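Local coordinates for protein RNA 2'-o-ribose methyltransferase (Thermus thermophilus, PDB 1IPA) that probably methylates the 2'-O of ribose in RNA, as a TrmH-family member of the class IV-like SAM-binding methyltransferases, with a deep trefoil knot in its structure, at residues L30-R35 / L87-N92; E46-L51 / L99-E104; G149-Y154 / L169-A174. One frame throughout, in Å; residues are numbered along the deposited sequence.

Interaction 1 of 3, residues L30-R35 / L87-N92; sequences LIEGAR and LSVRDN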
ATOM      1  N   LEU A  30     -14.451  -3.232   3.231  1.00 23.86           N
ATOM      2  CA  LEU A  30     -14.221  -4.470   3.942  1.00 23.51           C
ATOM      3  C   LEU A  30     -12.761  -4.638   4.297  1.00 24.61           C
ATOM      4  O   LEU A  30     -11.868  -4.207   3.562  1.00 24.01           O
ATOM      5  CB  LEU A  30     -14.675  -5.649   3.081  1.00 23.03           C
ATOM      6  CG  LEU A  30     -16.129  -5.618   2.606  1.00 21.71           C
ATOM      7  CD1 LEU A  30     -16.313  -6.589   1.451  1.00 19.85           C
ATOM      8  CD2 LEU A  30     -17.055  -5.944   3.761  1.00 20.54           C
ATOM      9  N   ILE A  31     -12.523  -5.259   5.443  1.00 23.16           N
ATOM     10  CA  ILE A  31     -11.171  -5.502   5.887  1.00 23.22           C
ATOM     11  C   ILE A  31     -11.029  -6.980   6.243  1.00 25.69           C
ATOM     12  O   ILE A  31     -11.468  -7.419   7.306  1.00 28.15           O
ATOM     13  CB  ILE A  31     -10.828  -4.635   7.106  1.00 21.75           C
ATOM     14  CG1 ILE A  31     -11.071  -3.151   6.771  1.00 19.31           C
ATOM     15  CG2 ILE A  31      -9.385  -4.881   7.517  1.00 17.71           C
ATOM     16  CD1 ILE A  31     -10.777  -2.176   7.928  1.00 17.71           C
ATOM     17  N   GLU A  32     -10.426  -7.740   5.335  1.00 25.79           N
ATOM     18  CA  GLU A  32     -10.200  -9.177   5.514  1.00 27.12           C
ATOM     19  C   GLU A  32      -8.871  -9.488   6.222  1.00 27.34           C
ATOM     20  O   GLU A  32      -7.811  -9.005   5.816  1.00 27.02           O
ATOM     21  CB  GLU A  32     -10.241  -9.871   4.143  1.00 24.52           C
ATOM     22  CG  GLU A  32      -9.754 -11.310   4.108  1.00 26.11           C
ATOM     23  CD  GLU A  32     -10.147 -12.040   2.808  1.00 27.54           C
ATOM     24  OE1 GLU A  32     -10.082 -11.430   1.713  1.00 24.60           O
ATOM     25  OE2 GLU A  32     -10.513 -13.234   2.884  1.00 28.55           O
ATOM     26  N   GLY A  33      -8.938 -10.287   7.284  1.00 26.12           N
ATOM     27  CA  GLY A  33      -7.737 -10.657   8.007  1.00 25.67           C
ATOM     28  C   GLY A  33      -7.616 -10.033   9.381  1.00 26.56           C
ATOM     29  O   GLY A  33      -7.793  -8.822   9.545  1.00 27.18           O
ATOM     30  N   ALA A  34      -7.291 -10.861  10.368  1.00 26.22           N
ATOM     31  CA  ALA A  34      -7.147 -10.411  11.747  1.00 27.13           C
ATOM     32  C   ALA A  34      -6.071  -9.348  11.943  1.00 29.25           C
ATOM     33  O   ALA A  34      -6.242  -8.420  12.748  1.00 29.32           O
ATOM     34  CB  ALA A  34      -6.864 -11.598  12.646  1.00 27.01           C
ATOM     35  N   ARG A  35      -4.956  -9.470  11.227  1.00 28.17           N
ATOM     36  CA  ARG A  35      -3.904  -8.471  11.392  1.00 29.10           C
ATOM     37  C   ARG A  35      -4.292  -7.159  10.710  1.00 26.91           C
ATOM     38  O   ARG A  35      -4.110  -6.084  11.283  1.00 26.94           O
ATOM     39  CB  ARG A  35      -2.560  -8.968  10.847  1.00 29.97           C
ATOM     40  CG  ARG A  35      -1.392  -8.129  11.359  1.00 35.47           C
ATOM     41  CD  ARG A  35      -1.343  -8.192  12.878  1.00 36.54           C
ATOM     42  NE  ARG A  35      -0.894  -6.955  13.508  1.00 39.70           N
ATOM     43  CZ  ARG A  35       0.376  -6.634  13.747  1.00 44.46           C
ATOM     44  NH1 ARG A  35       1.362  -7.461  13.408  1.00 45.18           N
ATOM     45  NH2 ARG A  35       0.661  -5.480  14.345  1.00 44.86           N
ATOM     46  N   LEU A  87     -16.899 -12.469  -0.133  1.00 33.84           N
ATOM     47  CA  LEU A  87     -16.376 -11.169   0.267  1.00 32.23           C
ATOM     48  C   LEU A  87     -14.844 -11.143   0.233  1.00 33.37           C
ATOM     49  O   LEU A  87     -14.234 -10.091   0.406  1.00 31.10           O
ATOM     50  CB  LEU A  87     -16.835 -10.820   1.687  1.00 29.84           C
ATOM     51  CG  LEU A  87     -18.285 -10.436   2.030  1.00 30.78           C
ATOM     52  CD1 LEU A  87     -19.001  -9.855   0.810  1.00 29.42           C
ATOM     53  CD2 LEU A  87     -19.014 -11.634   2.549  1.00 30.70           C
ATOM     54  N   SER A  88     -14.239 -12.307   0.008  1.00 33.48           N
ATOM     55  CA  SER A  88     -12.790 -12.452  -0.004  1.00 33.09           C
ATOM     56  C   SER A  88     -12.093 -12.159  -1.324  1.00 34.13           C
ATOM     57  O   SER A  88     -12.682 -12.259  -2.402  1.00 34.98           O
ATOM     58  CB  SER A  88     -12.416 -13.868   0.451  1.00 33.36           C
ATOM     59  OG  SER A  88     -11.011 -14.064   0.440  1.00 31.51           O
ATOM     60  N   VAL A  89     -10.818 -11.804  -1.225  1.00 34.03           N
ATOM     61  CA  VAL A  89     -10.018 -11.509  -2.399  1.00 35.46           C
ATOM     62  C   VAL A  89      -8.782 -12.412  -2.364  1.00 36.94           C
ATOM     63  O   VAL A  89      -7.798 -12.159  -3.048  1.00 39.05           O
ATOM     64  CB  VAL A  89      -9.612 -10.011  -2.423  1.00 34.76           C
ATOM     65  CG1 VAL A  89      -8.508  -9.737  -1.430  1.00 32.15           C
ATOM     66  CG2 VAL A  89      -9.212  -9.607  -3.807  1.00 37.21           C
ATOM     67  N   ARG A  90      -8.861 -13.471  -1.560  1.00 37.72           N
ATOM     68  CA  ARG A  90      -7.776 -14.440  -1.401  1.00 39.34           C
ATOM     69  C   ARG A  90      -8.207 -15.815  -1.908  1.00 42.07           C
ATOM     70  O   ARG A  90      -9.394 -16.061  -2.109  1.00 41.60           O
ATOM     71  CB  ARG A  90      -7.423 -14.601   0.076  1.00 37.52           C
ATOM     72  CG  ARG A  90      -7.401 -13.329   0.870  1.00 37.87           C
ATOM     73  CD  ARG A  90      -7.111 -13.644   2.316  1.00 35.90           C
ATOM     74  NE  ARG A  90      -6.798 -12.444   3.076  1.00 35.81           N
ATOM     75  CZ  ARG A  90      -6.322 -12.459   4.312  1.00 37.49           C
ATOM     76  NH1 ARG A  90      -6.114 -13.618   4.916  1.00 36.53           N
ATOM     77  NH2 ARG A  90      -6.043 -11.319   4.938  1.00 38.65           N
ATOM     78  N   ASP A  91      -7.242 -16.715  -2.097  1.00 44.82           N
ATOM     79  CA  ASP A  91      -7.560 -18.071  -2.535  1.00 46.51           C
ATOM     80  C   ASP A  91      -8.312 -18.727  -1.384  1.00 46.69           C
ATOM     81  O   ASP A  91      -9.343 -19.366  -1.589  1.00 47.25           O
ATOM     82  CB  ASP A  91      -6.289 -18.861  -2.850  1.00 49.21           C
ATOM     83  CG  ASP A  91      -5.591 -18.366  -4.104  1.00 51.84           C
ATOM     84  OD1 ASP A  91      -6.244 -18.318  -5.169  1.00 51.66           O
ATOM     85  OD2 ASP A  91      -4.388 -18.029  -4.026  1.00 53.62           O
ATOM     86  N   ASN A  92      -7.782 -18.549  -0.176  1.00 46.26           N
ATOM     87  CA  ASN A  92      -8.392 -19.073   1.045  1.00 45.69           C
ATOM     88  C   ASN A  92      -8.697 -17.877   1.954  1.00 44.75           C
ATOM     89  O   ASN A  92      -7.784 -17.257   2.511  1.00 44.61           O
ATOM     90  CB  ASN A  92      -7.441 -20.030   1.768  1.00 47.88           C
ATOM     91  CG  ASN A  92      -7.038 -21.209   0.910  1.00 50.87           C
ATOM     92  OD1 ASN A  92      -6.163 -21.096   0.046  1.00 53.23           O
ATOM     93  ND2 ASN A  92      -7.681 -22.351   1.133  1.00 50.82           N
TER
HETATM   94  O   HOH W   1     -11.662  -8.848   1.283  1.00 24.53           O
HETATM   95  O   HOH W   2      -7.694 -10.137   1.745  1.00 34.94           O
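The carboxylate of Glu-32, at the end of edge strand 28-32 in the eL30-like domain, accepts from a loop after helix 81-87 whose residues 88-90 form an ST turn. With CG anti to its backbone N (chi1 168°) and the chain extended beyond, Glu-32 brings OE1 to a backbone N-H and OE2 to a side-chain hydroxyl of that loop. OE1 takes a nearly straight bond from Val-89 N at 3.1 Å, N-H...O angle 163°, while OE2 accepts from Ser-88 OG at 2.6 Å; both oxygens use their syn lone pairs. Ser-88 OG in turn accepts from Arg-90 N at 3.0 Å, the bond that defines the turn. Two waters also donate to OE1, one tied to Leu-87 O and the other, 2.7 Å from OE1, to Arg-90 NE. Arg-90 reaches toward the acid as an extended chain, its guanidinium plane only 21° from that of the carboxylate; the ion pair of Arg-90 NE with Glu-32 OE1 is long, 3.7 Å. Glu-32 CG sits 3.2 Å above the guanidinium plane, offset toward its rim, and Leu-30 CD1 lies 4.3 Å from Leu-87 CB. Further out, Leu-87 also packs on helix 9-15, and Gly-33 occupies the N-cap position of helix 34-42. A fifth hydrogen bond to the carboxylate, which would favour its ionised form, comes from Ala-94 N to Glu-32 OE2.

Interaction 2 of 3, residues E46-L51 / L99-E104; sequences ELEQAL and LARMPE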
ATOM      1  N   GLU A  46     -12.919   3.264  12.348  1.00 35.83           N
ATOM      2  CA  GLU A  46     -14.084   2.752  13.060  1.00 36.20           C
ATOM      3  C   GLU A  46     -14.692   1.573  12.311  1.00 36.41           C
ATOM      4  O   GLU A  46     -14.814   1.591  11.080  1.00 35.21           O
ATOM      5  CB  GLU A  46     -15.146   3.842  13.216  1.00 38.25           C
ATOM      6  CG  GLU A  46     -14.593   5.211  13.600  1.00 44.02           C
ATOM      7  CD  GLU A  46     -15.686   6.232  13.864  1.00 46.68           C
ATOM      8  OE1 GLU A  46     -16.330   6.146  14.932  1.00 48.90           O
ATOM      9  OE2 GLU A  46     -15.911   7.111  13.001  1.00 47.96           O
ATOM     10  N   LEU A  47     -15.067   0.547  13.067  1.00 35.22           N
ATOM     11  CA  LEU A  47     -15.677  -0.651  12.514  1.00 36.88           C
ATOM     12  C   LEU A  47     -17.169  -0.632  12.826  1.00 37.97           C
ATOM     13  O   LEU A  47     -17.582  -0.060  13.830  1.00 40.43           O
ATOM     14  CB  LEU A  47     -15.031  -1.889  13.149  1.00 35.42           C
ATOM     15  CG  LEU A  47     -13.872  -2.590  12.429  1.00 36.08           C
ATOM     16  CD1 LEU A  47     -13.037  -1.615  11.602  1.00 29.69           C
ATOM     17  CD2 LEU A  47     -13.035  -3.313  13.466  1.00 32.61           C
ATOM     18  N   GLU A  48     -17.984  -1.235  11.968  1.00 38.04           N
ATOM     19  CA  GLU A  48     -19.421  -1.275  12.227  1.00 38.59           C
ATOM     20  C   GLU A  48     -19.887  -2.695  12.510  1.00 38.70           C
ATOM     21  O   GLU A  48     -20.785  -2.910  13.323  1.00 39.73           O
ATOM     22  CB  GLU A  48     -20.201  -0.685  11.061  1.00 37.54           C
ATOM     23  CG  GLU A  48     -19.853   0.760  10.803  1.00 40.32           C
ATOM     24  CD  GLU A  48     -20.888   1.467   9.963  1.00 40.13           C
ATOM     25  OE1 GLU A  48     -21.322   0.881   8.952  1.00 38.02           O
ATOM     26  OE2 GLU A  48     -21.256   2.611  10.319  1.00 41.37           O
ATOM     27  N   GLN A  49     -19.279  -3.664  11.842  1.00 37.87           N
ATOM     28  CA  GLN A  49     -19.636  -5.048  12.080  1.00 39.51           C
ATOM     29  C   GLN A  49     -18.526  -6.010  11.695  1.00 38.66           C
ATOM     30  O   GLN A  49     -17.665  -5.688  10.881  1.00 38.22           O
ATOM     31  CB  GLN A  49     -20.931  -5.416  11.350  1.00 39.92           C
ATOM     32  CG  GLN A  49     -20.875  -5.378   9.849  1.00 44.03           C
ATOM     33  CD  GLN A  49     -22.209  -5.758   9.238  1.00 48.51           C
ATOM     34  OE1 GLN A  49     -23.249  -5.232   9.630  1.00 50.49           O
ATOM     35  NE2 GLN A  49     -22.188  -6.672   8.276  1.00 50.00           N
ATOM     36  N   ALA A  50     -18.549  -7.190  12.304  1.00 37.72           N
ATOM     37  CA  ALA A  50     -17.551  -8.204  12.029  1.00 38.11           C
ATOM     38  C   ALA A  50     -18.206  -9.524  11.682  1.00 38.44           C
ATOM     39  O   ALA A  50     -19.143  -9.955  12.348  1.00 39.78           O
ATOM     40  CB  ALA A  50     -16.642  -8.382  13.234  1.00 36.96           C
ATOM     41  N   LEU A  51     -17.717 -10.162  10.628  1.00 38.68           N
ATOM     42  CA  LEU A  51     -18.237 -11.456  10.225  1.00 39.49           C
ATOM     43  C   LEU A  51     -17.260 -12.492  10.759  1.00 40.38           C
ATOM     44  O   LEU A  51     -16.053 -12.243  10.805  1.00 39.79           O
ATOM     45  CB  LEU A  51     -18.347 -11.548   8.702  1.00 38.54           C
ATOM     46  CG  LEU A  51     -19.611 -10.932   8.095  1.00 39.38           C
ATOM     47  CD1 LEU A  51     -19.716  -9.454   8.438  1.00 39.42           C
ATOM     48  CD2 LEU A  51     -19.579 -11.133   6.592  1.00 41.31           C
ATOM     49  N   LEU A  99     -16.452  -4.761   8.519  1.00 24.98           N
ATOM     50  CA  LEU A  99     -17.012  -3.692   7.711  1.00 25.14           C
ATOM     51  C   LEU A  99     -16.477  -2.443   8.381  1.00 26.11           C
ATOM     52  O   LEU A  99     -16.674  -2.249   9.581  1.00 27.43           O
ATOM     53  CB  LEU A  99     -18.541  -3.694   7.777  1.00 24.02           C
ATOM     54  CG  LEU A  99     -19.255  -2.563   7.028  1.00 24.16           C
ATOM     55  CD1 LEU A  99     -18.907  -2.646   5.537  1.00 23.16           C
ATOM     56  CD2 LEU A  99     -20.765  -2.664   7.229  1.00 21.52           C
ATOM     57  N   ALA A 100     -15.808  -1.592   7.618  1.00 25.46           N
ATOM     58  CA  ALA A 100     -15.241  -0.385   8.191  1.00 24.77           C
ATOM     59  C   ALA A 100     -15.806   0.887   7.582  1.00 25.64           C
ATOM     60  O   ALA A 100     -16.306   0.885   6.465  1.00 25.31           O
ATOM     61  CB  ALA A 100     -13.731  -0.409   8.023  1.00 25.21           C
ATOM     62  N   ARG A 101     -15.716   1.972   8.343  1.00 28.57           N
ATOM     63  CA  ARG A 101     -16.169   3.287   7.912  1.00 30.39           C
ATOM     64  C   ARG A 101     -14.968   3.963   7.246  1.00 31.85           C
ATOM     65  O   ARG A 101     -13.896   4.032   7.835  1.00 31.10           O
ATOM     66  CB  ARG A 101     -16.584   4.111   9.130  1.00 33.86           C
ATOM     67  CG  ARG A 101     -18.060   4.421   9.242  1.00 40.80           C
ATOM     68  CD  ARG A 101     -18.447   5.675   8.458  1.00 44.11           C
ATOM     69  NE  ARG A 101     -19.821   6.071   8.759  1.00 47.77           N
ATOM     70  CZ  ARG A 101     -20.413   7.166   8.291  1.00 49.47           C
ATOM     71  NH1 ARG A 101     -19.755   7.990   7.488  1.00 50.47           N
ATOM     72  NH2 ARG A 101     -21.662   7.442   8.640  1.00 50.81           N
ATOM     73  N   MET A 102     -15.136   4.455   6.023  1.00 34.10           N
ATOM     74  CA  MET A 102     -14.036   5.131   5.344  1.00 37.48           C
ATOM     75  C   MET A 102     -13.684   6.398   6.143  1.00 42.45           C
ATOM     76  O   MET A 102     -14.476   7.327   6.237  1.00 43.10           O
ATOM     77  CB  MET A 102     -14.446   5.486   3.914  1.00 33.75           C
ATOM     78  CG  MET A 102     -13.299   5.807   2.985  1.00 28.04           C
ATOM     79  SD  MET A 102     -13.847   6.168   1.318  1.00 18.47           S
ATOM     80  CE  MET A 102     -13.930   4.564   0.663  1.00 23.52           C
ATOM     81  N   PRO A 103     -12.484   6.433   6.738  1.00 48.23           N
ATOM     82  CA  PRO A 103     -11.932   7.520   7.553  1.00 53.46           C
ATOM     83  C   PRO A 103     -12.188   8.954   7.095  1.00 57.90           C
ATOM     84  O   PRO A 103     -12.567   9.206   5.948  1.00 56.85           O
ATOM     85  CB  PRO A 103     -10.445   7.194   7.585  1.00 53.91           C
ATOM     86  CG  PRO A 103     -10.454   5.698   7.623  1.00 53.96           C
ATOM     87  CD  PRO A 103     -11.488   5.358   6.570  1.00 51.13           C
ATOM     88  N   GLU A 104     -11.963   9.887   8.020  1.00 63.30           N
ATOM     89  CA  GLU A 104     -12.143  11.312   7.764  1.00 69.36           C
ATOM     90  C   GLU A 104     -10.926  11.859   7.022  1.00 72.69           C
ATOM     91  O   GLU A 104     -10.055  12.502   7.614  1.00 73.49           O
ATOM     92  CB  GLU A 104     -12.315  12.082   9.079  1.00 70.50           C
ATOM     93  CG  GLU A 104     -13.473  11.625   9.947  1.00 72.31           C
ATOM     94  CD  GLU A 104     -13.660  12.507  11.174  1.00 73.58           C
ATOM     95  OE1 GLU A 104     -12.684  12.690  11.933  1.00 72.53           O
ATOM     96  OE2 GLU A 104     -14.785  13.016  11.381  1.00 74.07           O
TER
HETATM   97  O   HOH W   3     -13.129   5.181  10.117  1.00 31.85           O
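Glu-46 O is gripped twice, by one hydrogen bond and one CA-H...O contact, where strands 47-53 and 96-101 run antiparallel in the mixed sheet of the eL30-like domain. Arg-101 N donates to it at 2.9 Å; the bond is straight (171° at the hydrogen), the donor lies nearly along the C=O axis, and Ala-100 CA adds a contact at 3.5 Å. Leu-99 O is held in the same way from the other strand, by Glu-48 N in the carbonyl plane and by Leu-47 CA. Leu-99 N completes the set by donating to Gln-49 O at 2.8 Å, and at the end of the pairing a water joins Glu-46 N to Arg-101 O. Leu-47 and Ala-100 form a non-hydrogen-bonded pair, CD1 of the leucine 3.8 Å from CB of the alanine. Gln-49 and Leu-99 point to the opposite face, toward helix 9-15, where Arg-10 binds Gln-49 OE1; their side chains cross obliquely, Gln-49 CG 3.5 Å from Leu-99 CB. Glu-48 has its salt bridge with Arg-28. At the edge of the Arg-101 guanidinium, Glu-48 OE2 stays 4.1 Å from Arg-101 NE, beyond salt-bridge range, with the two planes 89° apart.

Interaction 3 of 3, residues G149-Y154 / L169-A174; sequences GGVDLY and LRTLAA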
ATOM      1  N   GLY A 149       0.217   9.112 -10.152  1.00 41.80           N
ATOM      2  CA  GLY A 149      -0.794   8.473 -10.977  1.00 44.11           C
ATOM      3  C   GLY A 149      -1.988   7.780 -10.333  1.00 45.48           C
ATOM      4  O   GLY A 149      -2.215   6.586 -10.571  1.00 47.65           O
ATOM      5  N   GLY A 150      -2.762   8.502  -9.529  1.00 42.99           N
ATOM      6  CA  GLY A 150      -3.932   7.894  -8.915  1.00 41.48           C
ATOM      7  C   GLY A 150      -3.693   6.762  -7.929  1.00 40.91           C
ATOM      8  O   GLY A 150      -2.852   5.882  -8.142  1.00 40.14           O
ATOM      9  N   VAL A 151      -4.472   6.774  -6.850  1.00 39.29           N
ATOM     10  CA  VAL A 151      -4.359   5.771  -5.802  1.00 37.25           C
ATOM     11  C   VAL A 151      -5.738   5.462  -5.185  1.00 36.37           C
ATOM     12  O   VAL A 151      -6.628   6.309  -5.188  1.00 36.84           O
ATOM     13  CB  VAL A 151      -3.401   6.297  -4.701  1.00 36.89           C
ATOM     14  CG1 VAL A 151      -4.190   7.030  -3.626  1.00 36.62           C
ATOM     15  CG2 VAL A 151      -2.579   5.177  -4.134  1.00 36.41           C
ATOM     16  N   ASP A 152      -5.917   4.242  -4.685  1.00 34.04           N
ATOM     17  CA  ASP A 152      -7.166   3.839  -4.032  1.00 31.23           C
ATOM     18  C   ASP A 152      -6.746   3.171  -2.735  1.00 29.93           C
ATOM     19  O   ASP A 152      -6.415   1.996  -2.715  1.00 30.76           O
ATOM     20  CB  ASP A 152      -7.963   2.838  -4.879  1.00 30.51           C
ATOM     21  CG  ASP A 152      -9.266   2.412  -4.206  1.00 31.65           C
ATOM     22  OD1 ASP A 152      -9.521   2.842  -3.062  1.00 31.54           O
ATOM     23  OD2 ASP A 152     -10.047   1.648  -4.811  1.00 33.43           O
ATOM     24  N   LEU A 153      -6.771   3.930  -1.649  1.00 30.61           N
ATOM     25  CA  LEU A 153      -6.346   3.429  -0.349  1.00 29.89           C
ATOM     26  C   LEU A 153      -7.277   2.434   0.346  1.00 28.87           C
ATOM     27  O   LEU A 153      -6.899   1.840   1.349  1.00 29.73           O
ATOM     28  CB  LEU A 153      -6.088   4.616   0.581  1.00 29.81           C
ATOM     29  CG  LEU A 153      -5.175   5.708   0.008  1.00 31.38           C
ATOM     30  CD1 LEU A 153      -5.104   6.882   0.973  1.00 31.81           C
ATOM     31  CD2 LEU A 153      -3.790   5.139  -0.258  1.00 31.57           C
ATOM     32  N   TYR A 154      -8.475   2.223  -0.176  1.00 27.75           N
ATOM     33  CA  TYR A 154      -9.386   1.307   0.501  1.00 27.61           C
ATOM     34  C   TYR A 154      -9.746   0.033  -0.252  1.00 26.99           C
ATOM     35  O   TYR A 154     -10.580  -0.744   0.210  1.00 27.09           O
ATOM     36  CB  TYR A 154     -10.652   2.066   0.921  1.00 26.97           C
ATOM     37  CG  TYR A 154     -10.336   3.255   1.814  1.00 28.05           C
ATOM     38  CD1 TYR A 154     -10.200   4.547   1.285  1.00 27.59           C
ATOM     39  CD2 TYR A 154     -10.058   3.070   3.170  1.00 27.52           C
ATOM     40  CE1 TYR A 154      -9.783   5.627   2.096  1.00 27.84           C
ATOM     41  CE2 TYR A 154      -9.640   4.126   3.979  1.00 27.23           C
ATOM     42  CZ  TYR A 154      -9.501   5.397   3.441  1.00 29.24           C
ATOM     43  OH  TYR A 154      -9.054   6.417   4.252  1.00 31.07           O
ATOM     44  N   LEU A 169       0.907   4.282   6.564  1.00 31.23           N
ATOM     45  CA  LEU A 169       1.983   4.874   5.769  1.00 29.50           C
ATOM     46  C   LEU A 169       1.508   6.034   4.897  1.00 29.60           C
ATOM     47  O   LEU A 169       0.660   5.852   4.030  1.00 29.85           O
ATOM     48  CB  LEU A 169       2.628   3.820   4.870  1.00 28.63           C
ATOM     49  CG  LEU A 169       3.839   4.334   4.080  1.00 29.69           C
ATOM     50  CD1 LEU A 169       4.890   4.850   5.052  1.00 27.01           C
ATOM     51  CD2 LEU A 169       4.415   3.214   3.216  1.00 30.60           C
ATOM     52  N   ARG A 170       2.063   7.223   5.124  1.00 29.85           N
ATOM     53  CA  ARG A 170       1.683   8.391   4.342  1.00 31.58           C
ATOM     54  C   ARG A 170       1.860   8.102   2.851  1.00 31.28           C
ATOM     55  O   ARG A 170       2.977   8.031   2.338  1.00 32.26           O
ATOM     56  CB  ARG A 170       2.516   9.610   4.738  1.00 32.43           C
ATOM     57  CG  ARG A 170       2.119  10.848   3.963  1.00 35.87           C
ATOM     58  CD  ARG A 170       3.072  12.025   4.157  1.00 37.83           C
ATOM     59  NE  ARG A 170       2.932  12.677   5.456  1.00 41.23           N
ATOM     60  CZ  ARG A 170       3.566  12.298   6.561  1.00 42.94           C
ATOM     61  NH1 ARG A 170       4.392  11.262   6.530  1.00 42.99           N
ATOM     62  NH2 ARG A 170       3.381  12.965   7.695  1.00 42.79           N
ATOM     63  N   THR A 171       0.740   7.937   2.163  1.00 30.92           N
ATOM     64  CA  THR A 171       0.736   7.630   0.746  1.00 30.70           C
ATOM     65  C   THR A 171      -0.064   8.679  -0.003  1.00 32.11           C
ATOM     66  O   THR A 171      -1.270   8.808   0.212  1.00 31.85           O
ATOM     67  CB  THR A 171       0.101   6.264   0.514  1.00 29.36           C
ATOM     68  OG1 THR A 171       0.742   5.304   1.362  1.00 29.38           O
ATOM     69  CG2 THR A 171       0.247   5.843  -0.934  1.00 29.42           C
ATOM     70  N   LEU A 172       0.606   9.421  -0.880  1.00 33.53           N
ATOM     71  CA  LEU A 172      -0.049  10.476  -1.646  1.00 33.58           C
ATOM     72  C   LEU A 172       0.042  10.309  -3.158  1.00 34.29           C
ATOM     73  O   LEU A 172       0.989   9.718  -3.689  1.00 36.88           O
ATOM     74  CB  LEU A 172       0.528  11.844  -1.275  1.00 33.81           C
ATOM     75  CG  LEU A 172       0.650  12.260   0.194  1.00 34.81           C
ATOM     76  CD1 LEU A 172      -0.610  11.892   0.961  1.00 35.67           C
ATOM     77  CD2 LEU A 172       1.847  11.577   0.797  1.00 36.60           C
ATOM     78  N   ALA A 173      -0.950  10.852  -3.850  1.00 33.94           N
ATOM     79  CA  ALA A 173      -0.997  10.790  -5.299  1.00 33.35           C
ATOM     80  C   ALA A 173      -1.068  12.202  -5.875  1.00 34.06           C
ATOM     81  O   ALA A 173      -1.436  13.159  -5.182  1.00 33.79           O
ATOM     82  CB  ALA A 173      -2.202   9.980  -5.749  1.00 30.66           C
ATOM     83  N   ALA A 174      -0.701  12.312  -7.147  1.00 34.43           N
ATOM     84  CA  ALA A 174      -0.717  13.575  -7.870  1.00 33.27           C
ATOM     85  C   ALA A 174      -0.132  13.303  -9.247  1.00 34.29           C
ATOM     86  O   ALA A 174       0.464  12.247  -9.476  1.00 33.67           O
ATOM     87  CB  ALA A 174       0.115  14.612  -7.137  1.00 31.92           C
TER
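The loop 149-154 doubles back along strand 171-174, running at 146° to it. The two backbones are closest near the glycines, where the CA atoms of Gly-150 and Ala-173 are 5.5 Å apart, and they diverge to 8.3 Å between the CA atoms of Leu-153 and Thr-171. Gly-149 and Gly-150 both have positive phi, 139° and 65°, and these angles turn the chain as it leaves strand 144-148. Past them, side-chain carbons span the widening gap. Val-151 CB lies 4.0 Å from Ala-173 CB, while Val-151 CG2 meets Thr-171 CG2 more loosely at 4.3 Å. Leu-153 extends CD2 to within 4.1 Å of Thr-171 CB, the two side chains passing alongside, pointing opposite ways. The hydroxyl of Thr-171 is bound within its own segment: OG1 donates to Leu-169 O at 2.7 Å from above the carbonyl plane, which leaves CG2, anti to the backbone N, to meet Leu-153. On the loop, Asp-152 OD1 accepts from Tyr-154 N at 3.1 Å in an Asx turn, and its OD2 forms a salt bridge with Arg-23. Helix 127-140 also touches Thr-171 and Val-151. Strand 144-148, this loop, helix 156-161 and strand 171-174 form a beta-alpha-beta crossover between neighbouring parallel strands, the edge unit of the Rossmann-like sheet in the SpoU methylase domain.

From the N terminus, strand 28-32 opens interaction 1 and strand 47-53 opens interaction 2 before the loop after helix 81-87 closes the first; strand 96-101 then closes the second, so the two contacts cross. They share one mixed sheet, in which strand 96-101 lies between 28-32 and 47-53, and they touch directly, Ile-31 CD1 packing on Ala-100 CB. Interaction 3 follows in series and closes a short loop at the edge strand of the parallel sheet, in the other domain. It does not touch interaction 1, but Tyr-154 packs against Met-102 and Pro-103 of interaction 2, joining the eL30-like domain to the methylase domain.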